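Local coordinates for protein Kiaa0380 (Homo sapiens, PDB 1HTJ) that probably couples heterotrimeric G protein signalling to Rho GTPases, as the RGS-like domain of the guanine nucleotide exchange factor PDZ-RhoGEF, at residues 45-50 against 137-142; 172-177 against 195-200. The protein carries 3 engineered substitutions. All blocks are in the same frame, centred on the assembly; numbering follows the deposited sequence.

Interaction 1 (45-50 against 137-142)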
loop_
_atom_site.group_PDB
_atom_site.type_symbol
_atom_site.label_atom_id
_atom_site.label_comp_id
_atom_site.label_asym_id
_atom_site.label_seq_id
_atom_site.Cartn_x
_atom_site.Cartn_y
_atom_site.Cartn_z
ATOM N N GLY A 45 2.316 8.456 -0.529
ATOM C CA GLY A 45 3.671 8.324 -0.036
ATOM C C GLY A 45 3.793 8.894 1.363
ATOM O O GLY A 45 4.339 8.251 2.252
ATOM N N VAL A 46 3.285 10.103 1.569
ATOM C CA VAL A 46 3.334 10.726 2.883
ATOM C C VAL A 46 2.650 9.782 3.887
ATOM O O VAL A 46 3.214 9.450 4.928
ATOM C CB VAL A 46 2.597 12.096 2.877
ATOM C CG1 VAL A 46 2.419 12.607 4.298
ATOM C CG2 VAL A 46 3.381 13.102 2.049
ATOM N N PHE A 47 1.438 9.352 3.561
ATOM C CA PHE A 47 0.687 8.453 4.417
ATOM C C PHE A 47 1.470 7.169 4.702
ATOM O O PHE A 47 1.464 6.659 5.828
ATOM C CB PHE A 47 -0.664 8.134 3.758
ATOM C CG PHE A 47 -1.569 7.242 4.590
ATOM C CD1 PHE A 47 -1.721 7.460 5.964
ATOM C CD2 PHE A 47 -2.276 6.189 3.993
ATOM C CE1 PHE A 47 -2.559 6.648 6.731
ATOM C CE2 PHE A 47 -3.112 5.375 4.745
ATOM C CZ PHE A 47 -3.255 5.608 6.129
ATOM N N LEU A 48 2.160 6.658 3.686
ATOM C CA LEU A 48 2.929 5.429 3.827
ATOM C C LEU A 48 4.116 5.613 4.773
ATOM O O LEU A 48 4.475 4.712 5.522
ATOM C CB LEU A 48 3.397 4.947 2.444
ATOM C CG LEU A 48 2.340 4.209 1.608
ATOM C CD1 LEU A 48 2.817 4.031 0.180
ATOM C CD2 LEU A 48 2.088 2.852 2.227
ATOM N N ARG A 49 4.721 6.789 4.746
ATOM C CA ARG A 49 5.849 7.061 5.629
ATOM C C ARG A 49 5.383 6.942 7.078
ATOM O O ARG A 49 6.088 6.408 7.923
ATOM C CB ARG A 49 6.416 8.463 5.342
ATOM C CG ARG A 49 7.171 8.505 4.026
ATOM C CD ARG A 49 7.638 9.892 3.654
ATOM N NE ARG A 49 8.628 10.419 4.578
ATOM C CZ ARG A 49 9.351 11.515 4.342
ATOM N NH1 ARG A 49 9.183 12.188 3.220
ATOM N NH2 ARG A 49 10.251 11.936 5.219
ATOM N N TYR A 50 4.180 7.433 7.352
ATOM C CA TYR A 50 3.627 7.342 8.687
ATOM C C TYR A 50 3.432 5.859 9.002
ATOM O O TYR A 50 3.884 5.368 10.041
ATOM C CB TYR A 50 2.279 8.082 8.781
ATOM C CG TYR A 50 1.470 7.661 9.998
ATOM C CD1 TYR A 50 1.894 7.975 11.292
ATOM C CD2 TYR A 50 0.338 6.852 9.855
ATOM C CE1 TYR A 50 1.208 7.476 12.420
ATOM C CE2 TYR A 50 -0.345 6.351 10.962
ATOM C CZ TYR A 50 0.092 6.656 12.243
ATOM O OH TYR A 50 -0.558 6.093 13.331
ATOM N N HIS A 137 -7.431 7.625 10.172
ATOM C CA HIS A 137 -7.822 8.522 11.255
ATOM C C HIS A 137 -6.569 8.923 12.050
ATOM O O HIS A 137 -6.344 10.098 12.364
ATOM C CB HIS A 137 -8.828 7.813 12.185
ATOM C CG HIS A 137 -8.865 8.377 13.576
ATOM N ND1 HIS A 137 -9.406 9.614 13.869
ATOM C CD2 HIS A 137 -8.345 7.908 14.739
ATOM C CE1 HIS A 137 -9.211 9.886 15.148
ATOM N NE2 HIS A 137 -8.569 8.868 15.699
ATOM N N ASP A 138 -5.755 7.926 12.373
ATOM C CA ASP A 138 -4.545 8.163 13.130
ATOM C C ASP A 138 -3.636 9.168 12.459
ATOM O O ASP A 138 -3.097 10.053 13.117
ATOM C CB ASP A 138 -3.801 6.859 13.347
ATOM C CG ASP A 138 -4.539 5.943 14.259
ATOM O OD1 ASP A 138 -5.127 6.452 15.245
ATOM O OD2 ASP A 138 -4.527 4.722 14.004
ATOM N N TYR A 139 -3.466 9.036 11.148
ATOM C CA TYR A 139 -2.607 9.968 10.452
ATOM C C TYR A 139 -3.191 11.378 10.455
ATOM O O TYR A 139 -2.446 12.349 10.580
ATOM C CB TYR A 139 -2.322 9.541 9.012
ATOM C CG TYR A 139 -1.313 10.480 8.391
ATOM C CD1 TYR A 139 -0.069 10.672 8.996
ATOM C CD2 TYR A 139 -1.643 11.281 7.289
ATOM C CE1 TYR A 139 0.817 11.640 8.543
ATOM C CE2 TYR A 139 -0.755 12.266 6.820
ATOM C CZ TYR A 139 0.470 12.438 7.467
ATOM O OH TYR A 139 1.322 13.450 7.092
ATOM N N ARG A 140 -4.511 11.495 10.320
ATOM C CA ARG A 140 -5.131 12.821 10.330
ATOM C C ARG A 140 -4.900 13.468 11.689
ATOM O O ARG A 140 -4.766 14.677 11.795
ATOM C CB ARG A 140 -6.630 12.731 10.018
ATOM C CG ARG A 140 -6.923 12.628 8.501
ATOM C CD ARG A 140 -7.819 11.434 8.144
ATOM N NE ARG A 140 -9.235 11.688 8.404
ATOM C CZ ARG A 140 -9.926 12.654 7.802
ATOM N NH1 ARG A 140 -9.315 13.440 6.914
ATOM N NH2 ARG A 140 -11.217 12.846 8.084
ATOM N N THR A 141 -4.844 12.653 12.732
ATOM C CA THR A 141 -4.590 13.168 14.062
ATOM C C THR A 141 -3.183 13.774 14.069
ATOM O O THR A 141 -2.981 14.852 14.612
ATOM C CB THR A 141 -4.694 12.044 15.116
ATOM O OG1 THR A 141 -6.052 11.590 15.187
ATOM C CG2 THR A 141 -4.237 12.539 16.484
ATOM N N LYS A 142 -2.220 13.078 13.459
ATOM C CA LYS A 142 -0.834 13.573 13.375
ATOM C C LYS A 142 -0.816 14.932 12.669
ATOM O O LYS A 142 -0.058 15.829 13.049
ATOM C CB LYS A 142 0.057 12.598 12.589
ATOM C CG LYS A 142 0.241 11.239 13.242
ATOM C CD LYS A 142 1.242 11.323 14.359
ATOM C CE LYS A 142 1.290 10.054 15.188
ATOM N NZ LYS A 142 2.410 10.153 16.197
HETATM O O HOH W 1 -2.052 3.986 13.105
#
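Tyr139 lays its ring against three side chains of 45-50, and the closest carbon contact is with Tyr50, whose CB lies 3.5 Å from Tyr139 CD1. The two tyrosines slide past each other in opposite directions. Their ring centroids are 5.5 Å apart and their planes inclined at 38°, an oblique pairing. Tyr50 carries CG anti to the backbone N (chi1 162°), which sets that atom, like CB, 3.5 Å from Tyr139 CD1. Over one face of the Tyr50 ring, displaced toward the rim, sits Tyr139 CA. Phe47 completes an aromatic cluster: its ring receives Tyr139 CB at the edge, with CE1 to Tyr139 CB at 3.7 Å, and it too runs counter to Tyr139. The short helical segments cross almost perpendicularly, at 96° with axes 10.5 Å apart. Within the all-helical RGS-like domain this joins helix 41-54 to the long helix 118-144 through large side chains rather than close backbones. Val46 crosses Tyr139 at about a right angle, bringing CG1 to 3.7 Å from Tyr139 CZ, beside the hydroxyl. The hydroxyl of the buried Tyr139 is hydrogen-bonded to Glu153, which would anchor that end of the ring, while Phe31 of helix 27-32 meets the same ring edge-to-face. At the other end of the contact Tyr50 OH approaches Asp138 CB at 3.3 Å, and one water spans the polar groups, 2.6 Å from Tyr50 OH and donating to Asp138 OD2. Lys142, bent at chi2, crosses the Tyr50 side chain with its aliphatic part, CE standing 3.8 Å from Tyr50 CE1.

Interaction 2 (172-177 against 195-200)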
loop_
_atom_site.group_PDB
_atom_site.type_symbol
_atom_site.label_atom_id
_atom_site.label_comp_id
_atom_site.label_asym_id
_atom_site.label_seq_id
_atom_site.Cartn_x
_atom_site.Cartn_y
_atom_site.Cartn_z
ATOM N N LYS A 172 10.216 11.506 -4.140
ATOM C CA LYS A 172 10.940 11.895 -2.934
ATOM C C LYS A 172 10.447 11.093 -1.729
ATOM O O LYS A 172 11.220 10.771 -0.817
ATOM C CB LYS A 172 10.757 13.397 -2.676
ATOM C CG LYS A 172 11.523 13.906 -1.468
ATOM C CD LYS A 172 11.409 15.426 -1.317
ATOM C CE LYS A 172 12.172 15.913 -0.069
ATOM N NZ LYS A 172 11.994 17.378 0.239
ATOM N N GLN A 173 9.156 10.777 -1.734
ATOM C CA GLN A 173 8.556 9.996 -0.670
ATOM C C GLN A 173 9.031 8.556 -0.772
ATOM O O GLN A 173 9.356 7.918 0.232
ATOM C CB GLN A 173 7.027 10.020 -0.774
ATOM C CG GLN A 173 6.412 11.410 -0.844
ATOM C CD GLN A 173 7.020 12.371 0.169
ATOM O OE1 GLN A 173 7.092 12.072 1.364
ATOM N NE2 GLN A 173 7.462 13.533 -0.308
ATOM N N LEU A 174 9.068 8.035 -1.992
ATOM C CA LEU A 174 9.480 6.659 -2.187
ATOM C C LEU A 174 10.915 6.490 -1.701
ATOM O O LEU A 174 11.261 5.487 -1.083
ATOM C CB LEU A 174 9.339 6.280 -3.662
ATOM C CG LEU A 174 9.763 4.864 -4.071
ATOM C CD1 LEU A 174 9.163 3.839 -3.111
ATOM C CD2 LEU A 174 9.307 4.596 -5.525
ATOM N N ALA A 175 11.748 7.486 -1.973
ATOM C CA ALA A 175 13.140 7.445 -1.539
ATOM C C ALA A 175 13.194 7.432 -0.011
ATOM O O ALA A 175 13.999 6.721 0.583
ATOM C CB ALA A 175 13.895 8.666 -2.070
ATOM N N ALA A 176 12.336 8.229 0.615
ATOM C CA ALA A 176 12.301 8.310 2.067
ATOM C C ALA A 176 11.785 6.989 2.676
ATOM O O ALA A 176 12.257 6.567 3.741
ATOM C CB ALA A 176 11.436 9.479 2.497
ATOM N N LEU A 177 10.845 6.328 1.994
ATOM C CA LEU A 177 10.299 5.068 2.492
ATOM C C LEU A 177 11.369 3.987 2.476
ATOM O O LEU A 177 11.426 3.130 3.369
ATOM C CB LEU A 177 9.086 4.642 1.659
ATOM C CG LEU A 177 7.789 5.390 2.015
ATOM C CD1 LEU A 177 6.850 5.407 0.820
ATOM C CD2 LEU A 177 7.135 4.754 3.224
ATOM N N ALA A 195 6.108 -5.062 -1.965
ATOM C CA ALA A 195 4.731 -4.567 -2.047
ATOM C C ALA A 195 4.685 -3.096 -2.458
ATOM O O ALA A 195 3.932 -2.695 -3.352
ATOM C CB ALA A 195 4.030 -4.766 -0.712
ATOM N N LEU A 196 5.503 -2.294 -1.791
ATOM C CA LEU A 196 5.581 -0.868 -2.069
ATOM C C LEU A 196 5.935 -0.616 -3.529
ATOM O O LEU A 196 5.266 0.161 -4.221
ATOM C CB LEU A 196 6.640 -0.212 -1.175
ATOM C CG LEU A 196 6.863 1.293 -1.382
ATOM C CD1 LEU A 196 5.568 2.072 -1.111
ATOM C CD2 LEU A 196 7.968 1.761 -0.439
ATOM N N ASN A 197 6.994 -1.267 -3.997
ATOM C CA ASN A 197 7.419 -1.069 -5.374
ATOM C C ASN A 197 6.412 -1.609 -6.392
ATOM O O ASN A 197 6.291 -1.078 -7.481
ATOM C CB ASN A 197 8.799 -1.693 -5.587
ATOM C CG ASN A 197 9.882 -0.942 -4.843
ATOM O OD1 ASN A 197 9.903 0.289 -4.851
ATOM N ND2 ASN A 197 10.790 -1.674 -4.196
ATOM N N THR A 198 5.680 -2.655 -6.028
ATOM C CA THR A 198 4.680 -3.209 -6.924
ATOM C C THR A 198 3.641 -2.148 -7.260
ATOM O O THR A 198 3.231 -1.998 -8.411
ATOM C CB THR A 198 3.975 -4.394 -6.276
ATOM O OG1 THR A 198 4.893 -5.482 -6.179
ATOM C CG2 THR A 198 2.760 -4.807 -7.076
ATOM N N TYR A 199 3.212 -1.411 -6.242
ATOM C CA TYR A 199 2.215 -0.377 -6.439
ATOM C C TYR A 199 2.785 0.848 -7.116
ATOM O O TYR A 199 2.241 1.331 -8.107
ATOM C CB TYR A 199 1.610 0.084 -5.119
ATOM C CG TYR A 199 0.397 0.945 -5.370
ATOM C CD1 TYR A 199 -0.812 0.363 -5.763
ATOM C CD2 TYR A 199 0.470 2.337 -5.290
ATOM C CE1 TYR A 199 -1.918 1.140 -6.070
ATOM C CE2 TYR A 199 -0.634 3.133 -5.596
ATOM C CZ TYR A 199 -1.826 2.526 -5.983
ATOM O OH TYR A 199 -2.945 3.285 -6.258
HETATM N N MSE A 200 3.871 1.363 -6.552
HETATM C CA MSE A 200 4.497 2.560 -7.087
HETATM C C MSE A 200 4.878 2.381 -8.541
HETATM O O MSE A 200 4.590 3.231 -9.384
HETATM C CB MSE A 200 5.724 2.938 -6.254
HETATM C CG MSE A 200 5.374 3.591 -4.922
HETATM SE SE MSE A 200 4.191 5.131 -5.127
HETATM C CE MSE A 200 3.571 5.358 -3.306
#
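Leu196 comes first along 195-200, its CD2 meeting two leucines of the facing helix: it lies 3.6 Å from Leu174 CD1 and 3.7 Å from Leu177 CB. CG of Leu196, anti to the backbone N (chi1 178°), is thereby placed 3.8 Å from Leu174 CD1. The Leu196 side chain slides past Leu174 in the opposite direction but meets Leu177 at a slant, with CD1 of the two residues also near each other. One residue on, Asn197 borders the contact, where its OD1 stands 4.0 Å from Leu174 CD1, a van der Waals approach. Met200, present as selenomethionine, takes the other branch of Leu174: its CB is 4.0 Å from Leu174 CD2, with CG close behind. Leu174 thus divides its two methyls between successive turns, CD1 serving Leu196 and CD2 serving Met200. An alanine at Leu174 would probably open a gap between the helices, leaving Leu196 CD2 with Leu177 as its remaining partner here and Met200 CB without its neighbour. The segments run antiparallel, at 169°, with axes 11.7 Å apart, and they join helix 163-182 to helix 186-202, an antiparallel hairpin of two consecutive helices in the RGS-like domain. Ile205 and Leu207 also pack on Leu174. No hydrogen bond links the two segments, so their adhesion rests on branched aliphatic side chains and the methionine stem, which implies cohesion by shape and apolar burial rather than by directional bonds.

How the interactions relate
Helix 41-54 connects the two contacts: its segment 45-50 faces 137-142 in interaction 1 and also touches 172-177 of interaction 2. The centres of the contacts lie about 15 Å apart. The direct evidence for their junction is Arg49, whose NH1 is 2.8 Å from Gln173 OE1, a probable hydrogen bond, and whose CZ packs 3.4 Å from Ala176 CB. Leu177 CD2 packs on the backbone, 3.5 Å from Leu48 C, while the Leu48 side chain also packs on Leu196. Along the chain interaction 1 closes before interaction 2 opens, and helices 118-144 and 163-182 follow each other. Both are interhelical packing inside one RGS-like domain.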